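Local coordinates for protein argonaute (Marinitoga piezophila, PDB 5I4A), which cleaves target DNA or RNA at sites chosen by a bound 5'-hydroxyl guide RNA, as a metal-dependent endonuclease that may defend against mobile genetic elements, at residues Leu31-Leu36 against Phe44-Asp49; Val51-Pro56 against Phe60-Lys65. One frame throughout, in Å; residues are numbered along the deposited sequence.

In the fold
Both contacts lie in the N-terminal domain, with their centres about 12 Å apart and about 38 Å from the centre of the chain. They follow one another along the sequence. Contact 1 runs from helix 29-40 to the edge strand 45-46. Contact 2 begins on the next strand, 51-56, and ends in the loop after it. The two strands are neighbours in a four-stranded antiparallel sheet, 45-46, 51-56, 16-22, 74-79. They are joined by backbone bonding between Gln45 and Trp52. Phe44 of contact 1 also packs on Ile53 of contact 2. Helix, sheet and loop thus share one apolar core, away from the annotated catalytic residues of the PIWI domain.

Contact 1 of 2, residues Leu31-Leu36 against Phe44-Asp49; sequences LFARNL and FQDSND. With nucleotides of chain B.
Leu36 lies over the ring of Phe44, where helix 29-40 of the N-terminal domain packs on the residue just before the short edge strand 45-46. This is a helix-on-sheet contact with no hydrogen bond between the two segments. Leu36 CB sits almost above the middle of the ring, 3.5 Å from the Phe44 centroid and 9° off the ring normal. It is a CH-pi contact over the face. On the same face Leu36 CD1 sits over the CD2-CE2 side of the ring, 3.8 Å from Phe44 CD2. The same methyl lies over a face of the Phe32 ring, offset toward its rim, so it bridges two aromatic side chains. Phe44 CG stands anti to its own carbonyl carbon (chi1 -75°), which carries the ring past Ala33 to Leu36.

One helical turn earlier, Ala33 CB packs 3.9 Å from Phe44 CB and also meets the CB of Asp46. The carboxylate of Asp46 forms a salt bridge through OD2 to Lys30, earlier on the same helix. Ser37 OG ties the helix to the residue before the strand, bonding to Ala33 O and Phe44 N. Arg34 leaves the helix away from the strand. Its NH1 makes a weak hydrogen bond to a phosphate of the bound RNA. Its NH2 is 3.5 Å from OP2 of U21 of chain B, which lies obliquely to the guanidinium.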
ATOM      1  N   LEU A  31     -10.635  21.863  30.830  1.00 35.27           N
ATOM      2  CA  LEU A  31     -11.449  20.845  31.487  1.00 36.79           C
ATOM      3  C   LEU A  31     -12.909  20.940  31.058  1.00 38.90           C
ATOM      4  O   LEU A  31     -13.564  19.915  30.836  1.00 42.62           O
ATOM      5  CB  LEU A  31     -11.324  20.976  33.004  1.00 28.65           C
ATOM      6  CG  LEU A  31     -12.200  20.060  33.860  1.00 36.13           C
ATOM      7  CD1 LEU A  31     -11.984  18.601  33.490  1.00 30.68           C
ATOM      8  CD2 LEU A  31     -11.925  20.291  35.339  1.00 33.78           C
ATOM      9  N   PHE A  32     -13.438  22.162  30.951  1.00 34.84           N
ATOM     10  CA  PHE A  32     -14.802  22.349  30.462  1.00 32.66           C
ATOM     11  C   PHE A  32     -14.961  21.753  29.068  1.00 34.01           C
ATOM     12  O   PHE A  32     -15.923  21.027  28.793  1.00 31.44           O
ATOM     13  CB  PHE A  32     -15.148  23.841  30.473  1.00 29.29           C
ATOM     14  CG  PHE A  32     -16.593  24.146  30.170  1.00 35.94           C
ATOM     15  CD1 PHE A  32     -17.613  23.405  30.745  1.00 35.83           C
ATOM     16  CD2 PHE A  32     -16.930  25.200  29.335  1.00 35.08           C
ATOM     17  CE1 PHE A  32     -18.941  23.692  30.472  1.00 25.83           C
ATOM     18  CE2 PHE A  32     -18.255  25.494  29.061  1.00 30.69           C
ATOM     19  CZ  PHE A  32     -19.261  24.739  29.630  1.00 28.45           C
ATOM     20  N   ALA A  33     -14.000  22.025  28.182  1.00 32.66           N
ATOM     21  CA  ALA A  33     -14.057  21.477  26.830  1.00 27.61           C
ATOM     22  C   ALA A  33     -13.961  19.956  26.838  1.00 31.15           C
ATOM     23  O   ALA A  33     -14.630  19.280  26.050  1.00 29.12           O
ATOM     24  CB  ALA A  33     -12.944  22.083  25.975  1.00 26.25           C
ATOM     25  N   ARG A  34     -13.135  19.397  27.728  1.00 29.56           N
ATOM     26  CA  ARG A  34     -12.967  17.947  27.765  1.00 31.56           C
ATOM     27  C   ARG A  34     -14.247  17.250  28.210  1.00 27.21           C
ATOM     28  O   ARG A  34     -14.646  16.236  27.624  1.00 34.54           O
ATOM     29  CB  ARG A  34     -11.809  17.574  28.688  1.00 32.91           C
ATOM     30  CG  ARG A  34     -11.661  16.077  28.912  1.00 52.71           C
ATOM     31  CD  ARG A  34     -10.482  15.509  28.140  1.00 62.32           C
ATOM     32  NE  ARG A  34      -9.487  14.914  29.029  1.00 63.34           N
ATOM     33  CZ  ARG A  34      -9.169  13.624  29.042  1.00 67.80           C
ATOM     34  NH1 ARG A  34      -9.756  12.783  28.201  1.00 60.48           N
ATOM     35  NH2 ARG A  34      -8.252  13.175  29.890  1.00 68.96           N
ATOM     36  N   ASN A  35     -14.904  17.775  29.246  1.00 33.38           N
ATOM     37  CA  ASN A  35     -16.155  17.175  29.699  1.00 35.02           C
ATOM     38  C   ASN A  35     -17.245  17.312  28.644  1.00 30.00           C
ATOM     39  O   ASN A  35     -18.050  16.393  28.452  1.00 36.18           O
ATOM     40  CB  ASN A  35     -16.598  17.809  31.018  1.00 26.90           C
ATOM     41  CG  ASN A  35     -15.564  17.649  32.117  1.00 40.35           C
ATOM     42  OD1 ASN A  35     -14.607  16.885  31.977  1.00 41.51           O
ATOM     43  ND2 ASN A  35     -15.755  18.365  33.218  1.00 44.36           N
ATOM     44  N   LEU A  36     -17.284  18.449  27.946  1.00 30.24           N
ATOM     45  CA  LEU A  36     -18.263  18.624  26.877  1.00 28.39           C
ATOM     46  C   LEU A  36     -18.004  17.658  25.728  1.00 28.40           C
ATOM     47  O   LEU A  36     -18.947  17.118  25.138  1.00 37.60           O
ATOM     48  CB  LEU A  36     -18.246  20.068  26.382  1.00 28.74           C
ATOM     49  CG  LEU A  36     -18.801  21.089  27.375  1.00 29.89           C
ATOM     50  CD1 LEU A  36     -18.671  22.500  26.832  1.00 25.34           C
ATOM     51  CD2 LEU A  36     -20.250  20.762  27.703  1.00 30.68           C
ATOM     52  N   PHE A  44     -14.756  19.373  21.619  1.00 28.94           N
ATOM     53  CA  PHE A  44     -14.766  20.816  21.807  1.00 33.89           C
ATOM     54  C   PHE A  44     -13.332  21.326  21.880  1.00 33.61           C
ATOM     55  O   PHE A  44     -12.433  20.636  22.366  1.00 34.00           O
ATOM     56  CB  PHE A  44     -15.499  21.202  23.096  1.00 29.52           C
ATOM     57  CG  PHE A  44     -16.999  21.103  23.014  1.00 30.38           C
ATOM     58  CD1 PHE A  44     -17.622  19.879  22.836  1.00 28.62           C
ATOM     59  CD2 PHE A  44     -17.786  22.236  23.156  1.00 29.80           C
ATOM     60  CE1 PHE A  44     -19.001  19.789  22.773  1.00 32.75           C
ATOM     61  CE2 PHE A  44     -19.167  22.153  23.095  1.00 29.62           C
ATOM     62  CZ  PHE A  44     -19.776  20.929  22.906  1.00 30.65           C
ATOM     63  N   GLN A  45     -13.124  22.549  21.403  1.00 36.14           N
ATOM     64  CA  GLN A  45     -11.844  23.224  21.554  1.00 37.71           C
ATOM     65  C   GLN A  45     -11.971  24.323  22.603  1.00 31.76           C
ATOM     66  O   GLN A  45     -13.070  24.777  22.930  1.00 37.51           O
ATOM     67  CB  GLN A  45     -11.362  23.800  20.216  1.00 43.46           C
ATOM     68  CG  GLN A  45      -9.904  24.254  20.208  1.00 60.04           C
ATOM     69  CD  GLN A  45      -8.948  23.187  20.699  1.00 68.53           C
ATOM     70  OE1 GLN A  45      -9.021  22.030  20.283  1.00 74.16           O
ATOM     71  NE2 GLN A  45      -8.044  23.570  21.595  1.00 62.66           N
ATOM     72  N   ASP A  46     -10.827  24.738  23.142  1.00 43.19           N
ATOM     73  CA  ASP A  46     -10.780  25.723  24.210  1.00 48.56           C
ATOM     74  C   ASP A  46      -9.802  26.836  23.861  1.00 47.15           C
ATOM     75  O   ASP A  46      -8.872  26.657  23.071  1.00 49.97           O
ATOM     76  CB  ASP A  46     -10.373  25.084  25.544  1.00 52.55           C
ATOM     77  CG  ASP A  46      -8.958  24.537  25.519  1.00 58.03           C
ATOM     78  OD1 ASP A  46      -8.020  25.293  25.848  1.00 59.68           O
ATOM     79  OD2 ASP A  46      -8.784  23.350  25.170  1.00 59.32           O
ATOM     80  N   SER A  47     -10.035  27.999  24.469  1.00 47.02           N
ATOM     81  CA  SER A  47      -9.105  29.118  24.409  1.00 54.37           C
ATOM     82  C   SER A  47      -8.587  29.418  25.808  1.00 64.07           C
ATOM     83  O   SER A  47      -8.656  28.567  26.700  1.00 69.37           O
ATOM     84  CB  SER A  47      -9.774  30.359  23.811  1.00 46.68           C
ATOM     85  OG  SER A  47      -8.971  31.515  24.008  1.00 45.06           O
ATOM     86  N   ASN A  48      -8.066  30.628  26.007  1.00 63.60           N
ATOM     87  CA  ASN A  48      -7.685  31.058  27.344  1.00 65.74           C
ATOM     88  C   ASN A  48      -8.895  31.303  28.234  1.00 67.34           C
ATOM     89  O   ASN A  48      -8.764  31.269  29.461  1.00 67.22           O
ATOM     90  CB  ASN A  48      -6.821  32.316  27.260  1.00 67.18           C
ATOM     91  CG  ASN A  48      -5.405  32.017  26.817  1.00 69.40           C
ATOM     92  OD1 ASN A  48      -4.786  31.064  27.291  1.00 76.26           O
ATOM     93  ND2 ASN A  48      -4.887  32.823  25.899  1.00 63.37           N
ATOM     94  N   ASP A  49     -10.069  31.546  27.647  1.00 57.05           N
ATOM     95  CA  ASP A  49     -11.291  31.720  28.429  1.00 56.42           C
ATOM     96  C   ASP A  49     -12.537  31.120  27.789  1.00 47.48           C
ATOM     97  O   ASP A  49     -13.457  30.751  28.525  1.00 47.69           O
ATOM     98  CB  ASP A  49     -11.548  33.210  28.708  1.00 61.31           C
ATOM     99  CG  ASP A  49     -10.544  33.808  29.679  1.00 65.47           C
ATOM    100  OD1 ASP A  49      -9.406  34.102  29.255  1.00 62.22           O
ATOM    101  OD2 ASP A  49     -10.896  33.996  30.864  1.00 67.74           O
TER
ATOM    102  P     U B  21      -9.070   8.872  30.907  1.00119.80           P
ATOM    103  OP1   U B  21      -9.323   8.350  32.281  1.00119.66           O
ATOM    104  OP2   U B  21      -9.835  10.063  30.471  1.00118.91           O
ATOM    105  O5'   U B  21      -7.528   9.220  30.659  1.00112.96           O
ATOM    106  C5'   U B  21      -6.487   8.645  31.458  1.00106.08           C
ATOM    107  C4'   U B  21      -6.591   7.136  31.470  1.00102.73           C
ATOM    108  O4'   U B  21      -5.965   6.588  30.281  1.00 98.45           O
ATOM    109  C3'   U B  21      -6.006   6.372  32.672  1.00105.17           C
ATOM    110  O3'   U B  21      -7.022   5.658  33.379  1.00108.66           O
ATOM    111  C2'   U B  21      -5.049   5.344  32.047  1.00102.40           C
ATOM    112  O2'   U B  21      -5.150   4.053  32.617  1.00106.53           O
ATOM    113  C1'   U B  21      -5.462   5.312  30.577  1.00 90.23           C
ATOM    114  N1    U B  21      -4.329   4.991  29.691  1.00 71.33           N
ATOM    115  C2    U B  21      -4.135   3.648  29.400  1.00 63.28           C
ATOM    116  O2    U B  21      -4.846   2.761  29.791  1.00 72.37           O
ATOM    117  N3    U B  21      -3.074   3.325  28.613  1.00 61.27           N
ATOM    118  C4    U B  21      -2.174   4.211  28.088  1.00 60.31           C
ATOM    119  O4    U B  21      -1.263   3.776  27.389  1.00 58.51           O
ATOM    120  C5    U B  21      -2.402   5.586  28.422  1.00 61.58           C
ATOM    121  C6    U B  21      -3.444   5.927  29.201  1.00 63.58           C
TER

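Contact 2 of 2, residues Val51-Pro56 against Phe60-Lys65; sequences VWIEIP and FQITPK
A strand and the loop that follows it form this contact: strand 51-56 of the four-stranded antiparallel sheet in the N-terminal domain, and the irregular segment 60-65. The chain turns back after Pro56, but the two backbones stay apart. The CA atoms of Ile53 and Ile62 are 10.1 Å from each other, and no hydrogen bond joins the segments. Side chains alone make the contact.

Phe60 is its centre. Ile55 CG2 lies over one face of the ring, offset toward the rim. It is 3.9 Å from the Phe60 centroid and 18° off the ring normal, a CH-pi contact. The nearest ring atom to this methyl is Phe60 CE2, at 3.7 Å. The other branch of Ile55 reaches the root of the phenylalanine, with CD1 3.8 Å from Phe60 CB. Ile55 CG1 lies between N and C of its own backbone (chi1 58°), which sets CG2 over the ring and CD1 near its root, on the same face. The Ile53 and Phe60 side chains run toward each other. Ile53 CD1, also on that face, comes within 4.2 Å of Phe60 CZ, oblique to the ring. Its CG2 branch meets Ile62 CD1 more loosely, at 4.4 Å.

Around this cluster, Phe42 meets the Phe60 ring edge-to-face, and Lys97 of helix 84-101 touches it. Ile62 packs on Phe22 of strand 16-22 and on Asn40 of helix 29-40.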
ATOM      1  N   VAL A  51     -14.711  28.324  25.323  1.00 33.01           N
ATOM      2  CA  VAL A  51     -14.785  26.982  24.756  1.00 32.39           C
ATOM      3  C   VAL A  51     -15.764  27.024  23.593  1.00 37.35           C
ATOM      4  O   VAL A  51     -16.847  27.610  23.710  1.00 32.72           O
ATOM      5  CB  VAL A  51     -15.221  25.952  25.812  1.00 31.54           C
ATOM      6  CG1 VAL A  51     -15.640  24.645  25.153  1.00 30.92           C
ATOM      7  CG2 VAL A  51     -14.103  25.715  26.812  1.00 31.33           C
ATOM      8  N   TRP A  52     -15.390  26.413  22.469  1.00 38.24           N
ATOM      9  CA  TRP A  52     -16.216  26.481  21.274  1.00 35.64           C
ATOM     10  C   TRP A  52     -16.319  25.117  20.604  1.00 32.11           C
ATOM     11  O   TRP A  52     -15.560  24.187  20.895  1.00 31.63           O
ATOM     12  CB  TRP A  52     -15.691  27.528  20.281  1.00 33.58           C
ATOM     13  CG  TRP A  52     -14.201  27.597  20.147  1.00 40.20           C
ATOM     14  CD1 TRP A  52     -13.335  28.271  20.962  1.00 47.94           C
ATOM     15  CD2 TRP A  52     -13.400  27.005  19.116  1.00 41.07           C
ATOM     16  NE1 TRP A  52     -12.046  28.120  20.511  1.00 40.02           N
ATOM     17  CE2 TRP A  52     -12.059  27.348  19.380  1.00 42.92           C
ATOM     18  CE3 TRP A  52     -13.685  26.208  18.003  1.00 38.52           C
ATOM     19  CZ2 TRP A  52     -11.008  26.929  18.568  1.00 47.89           C
ATOM     20  CZ3 TRP A  52     -12.639  25.790  17.200  1.00 44.16           C
ATOM     21  CH2 TRP A  52     -11.318  26.149  17.488  1.00 44.44           C
ATOM     22  N   ILE A  53     -17.285  25.015  19.693  1.00 32.15           N
ATOM     23  CA  ILE A  53     -17.538  23.800  18.929  1.00 31.63           C
ATOM     24  C   ILE A  53     -17.925  24.198  17.511  1.00 33.52           C
ATOM     25  O   ILE A  53     -18.691  25.145  17.306  1.00 32.61           O
ATOM     26  CB  ILE A  53     -18.632  22.929  19.586  1.00 30.89           C
ATOM     27  CG1 ILE A  53     -18.809  21.615  18.821  1.00 32.16           C
ATOM     28  CG2 ILE A  53     -19.957  23.686  19.688  1.00 31.13           C
ATOM     29  CD1 ILE A  53     -19.878  20.715  19.401  1.00 29.60           C
ATOM     30  N   GLU A  54     -17.378  23.485  16.531  1.00 32.03           N
ATOM     31  CA  GLU A  54     -17.686  23.699  15.123  1.00 32.44           C
ATOM     32  C   GLU A  54     -18.537  22.533  14.638  1.00 41.32           C
ATOM     33  O   GLU A  54     -18.109  21.375  14.713  1.00 31.24           O
ATOM     34  CB  GLU A  54     -16.406  23.835  14.301  1.00 34.25           C
ATOM     35  CG  GLU A  54     -15.643  25.119  14.593  1.00 40.41           C
ATOM     36  CD  GLU A  54     -14.160  25.014  14.295  1.00 46.75           C
ATOM     37  OE1 GLU A  54     -13.676  23.893  14.034  1.00 44.80           O
ATOM     38  OE2 GLU A  54     -13.475  26.058  14.329  1.00 48.41           O
ATOM     39  N   ILE A  55     -19.739  22.837  14.156  1.00 32.85           N
ATOM     40  CA  ILE A  55     -20.722  21.810  13.818  1.00 31.40           C
ATOM     41  C   ILE A  55     -21.269  22.089  12.425  1.00 34.09           C
ATOM     42  O   ILE A  55     -21.163  23.214  11.911  1.00 32.57           O
ATOM     43  CB  ILE A  55     -21.874  21.761  14.851  1.00 32.06           C
ATOM     44  CG1 ILE A  55     -22.576  23.119  14.931  1.00 31.65           C
ATOM     45  CG2 ILE A  55     -21.363  21.318  16.208  1.00 30.51           C
ATOM     46  CD1 ILE A  55     -23.942  23.063  15.581  1.00 36.89           C
ATOM     47  N   PRO A  56     -21.865  21.084  11.786  1.00 31.38           N
ATOM     48  CA  PRO A  56     -22.623  21.349  10.562  1.00 35.11           C
ATOM     49  C   PRO A  56     -23.853  22.183  10.880  1.00 38.01           C
ATOM     50  O   PRO A  56     -24.343  22.209  12.010  1.00 31.68           O
ATOM     51  CB  PRO A  56     -23.015  19.952  10.061  1.00 35.48           C
ATOM     52  CG  PRO A  56     -22.155  18.989  10.827  1.00 39.21           C
ATOM     53  CD  PRO A  56     -21.860  19.653  12.134  1.00 34.48           C
ATOM     54  N   PHE A  60     -28.536  20.223  16.186  1.00 42.06           N
ATOM     55  CA  PHE A  60     -27.471  19.612  16.978  1.00 43.29           C
ATOM     56  C   PHE A  60     -27.776  19.932  18.439  1.00 53.72           C
ATOM     57  O   PHE A  60     -27.518  21.047  18.901  1.00 58.11           O
ATOM     58  CB  PHE A  60     -26.107  20.145  16.552  1.00 37.95           C
ATOM     59  CG  PHE A  60     -24.941  19.378  17.116  1.00 34.18           C
ATOM     60  CD1 PHE A  60     -24.686  19.370  18.477  1.00 34.71           C
ATOM     61  CD2 PHE A  60     -24.079  18.690  16.278  1.00 38.33           C
ATOM     62  CE1 PHE A  60     -23.611  18.673  18.994  1.00 30.16           C
ATOM     63  CE2 PHE A  60     -23.000  17.995  16.790  1.00 36.73           C
ATOM     64  CZ  PHE A  60     -22.767  17.988  18.153  1.00 29.55           C
ATOM     65  N   GLN A  61     -28.320  18.954  19.158  1.00 48.42           N
ATOM     66  CA  GLN A  61     -28.707  19.137  20.553  1.00 48.19           C
ATOM     67  C   GLN A  61     -27.519  18.780  21.441  1.00 41.38           C
ATOM     68  O   GLN A  61     -27.119  17.614  21.521  1.00 41.93           O
ATOM     69  CB  GLN A  61     -29.927  18.284  20.884  1.00 47.65           C
ATOM     70  CG  GLN A  61     -31.149  18.584  20.021  1.00 56.41           C
ATOM     71  CD  GLN A  61     -31.852  19.872  20.413  1.00 64.13           C
ATOM     72  OE1 GLN A  61     -31.446  20.964  20.015  1.00 67.65           O
ATOM     73  NE2 GLN A  61     -32.917  19.746  21.198  1.00 65.56           N
ATOM     74  N   ILE A  62     -26.960  19.783  22.113  1.00 39.75           N
ATOM     75  CA  ILE A  62     -25.770  19.592  22.934  1.00 36.24           C
ATOM     76  C   ILE A  62     -26.167  19.083  24.315  1.00 33.61           C
ATOM     77  O   ILE A  62     -27.211  19.445  24.866  1.00 35.28           O
ATOM     78  CB  ILE A  62     -24.960  20.902  23.013  1.00 32.43           C
ATOM     79  CG1 ILE A  62     -24.510  21.325  21.613  1.00 34.70           C
ATOM     80  CG2 ILE A  62     -23.748  20.751  23.926  1.00 28.19           C
ATOM     81  CD1 ILE A  62     -23.746  22.631  21.583  1.00 37.64           C
ATOM     82  N   THR A  63     -25.319  18.224  24.871  1.00 33.02           N
ATOM     83  CA  THR A  63     -25.498  17.639  26.196  1.00 34.86           C
ATOM     84  C   THR A  63     -24.429  18.212  27.140  1.00 31.82           C
ATOM     85  O   THR A  63     -23.288  18.395  26.726  1.00 32.18           O
ATOM     86  CB  THR A  63     -25.400  16.088  26.115  1.00 43.19           C
ATOM     87  OG1 THR A  63     -26.547  15.571  25.427  1.00 47.91           O
ATOM     88  CG2 THR A  63     -25.295  15.435  27.486  1.00 39.70           C
ATOM     89  N   PRO A  64     -24.790  18.514  28.402  1.00 34.37           N
ATOM     90  CA  PRO A  64     -26.109  18.372  29.032  1.00 32.87           C
ATOM     91  C   PRO A  64     -27.129  19.398  28.560  1.00 35.72           C
ATOM     92  O   PRO A  64     -26.776  20.359  27.876  1.00 29.96           O
ATOM     93  CB  PRO A  64     -25.807  18.562  30.521  1.00 34.74           C
ATOM     94  CG  PRO A  64     -24.587  19.401  30.550  1.00 36.58           C
ATOM     95  CD  PRO A  64     -23.774  18.976  29.364  1.00 32.97           C
ATOM     96  N   LYS A  65     -28.392  19.179  28.931  1.00 26.80           N
ATOM     97  CA  LYS A  65     -29.454  20.092  28.523  1.00 27.10           C
ATOM     98  C   LYS A  65     -29.174  21.511  29.002  1.00 29.03           C
ATOM     99  O   LYS A  65     -29.230  22.463  28.218  1.00 37.85           O
ATOM    100  CB  LYS A  65     -30.799  19.601  29.052  1.00 36.05           C
ATOM    101  CG  LYS A  65     -31.995  20.368  28.510  1.00 44.78           C
ATOM    102  CD  LYS A  65     -33.050  20.548  29.584  1.00 50.94           C
ATOM    103  CE  LYS A  65     -34.334  19.828  29.233  1.00 51.47           C
ATOM    104  NZ  LYS A  65     -34.979  19.258  30.452  1.00 40.29           N
TER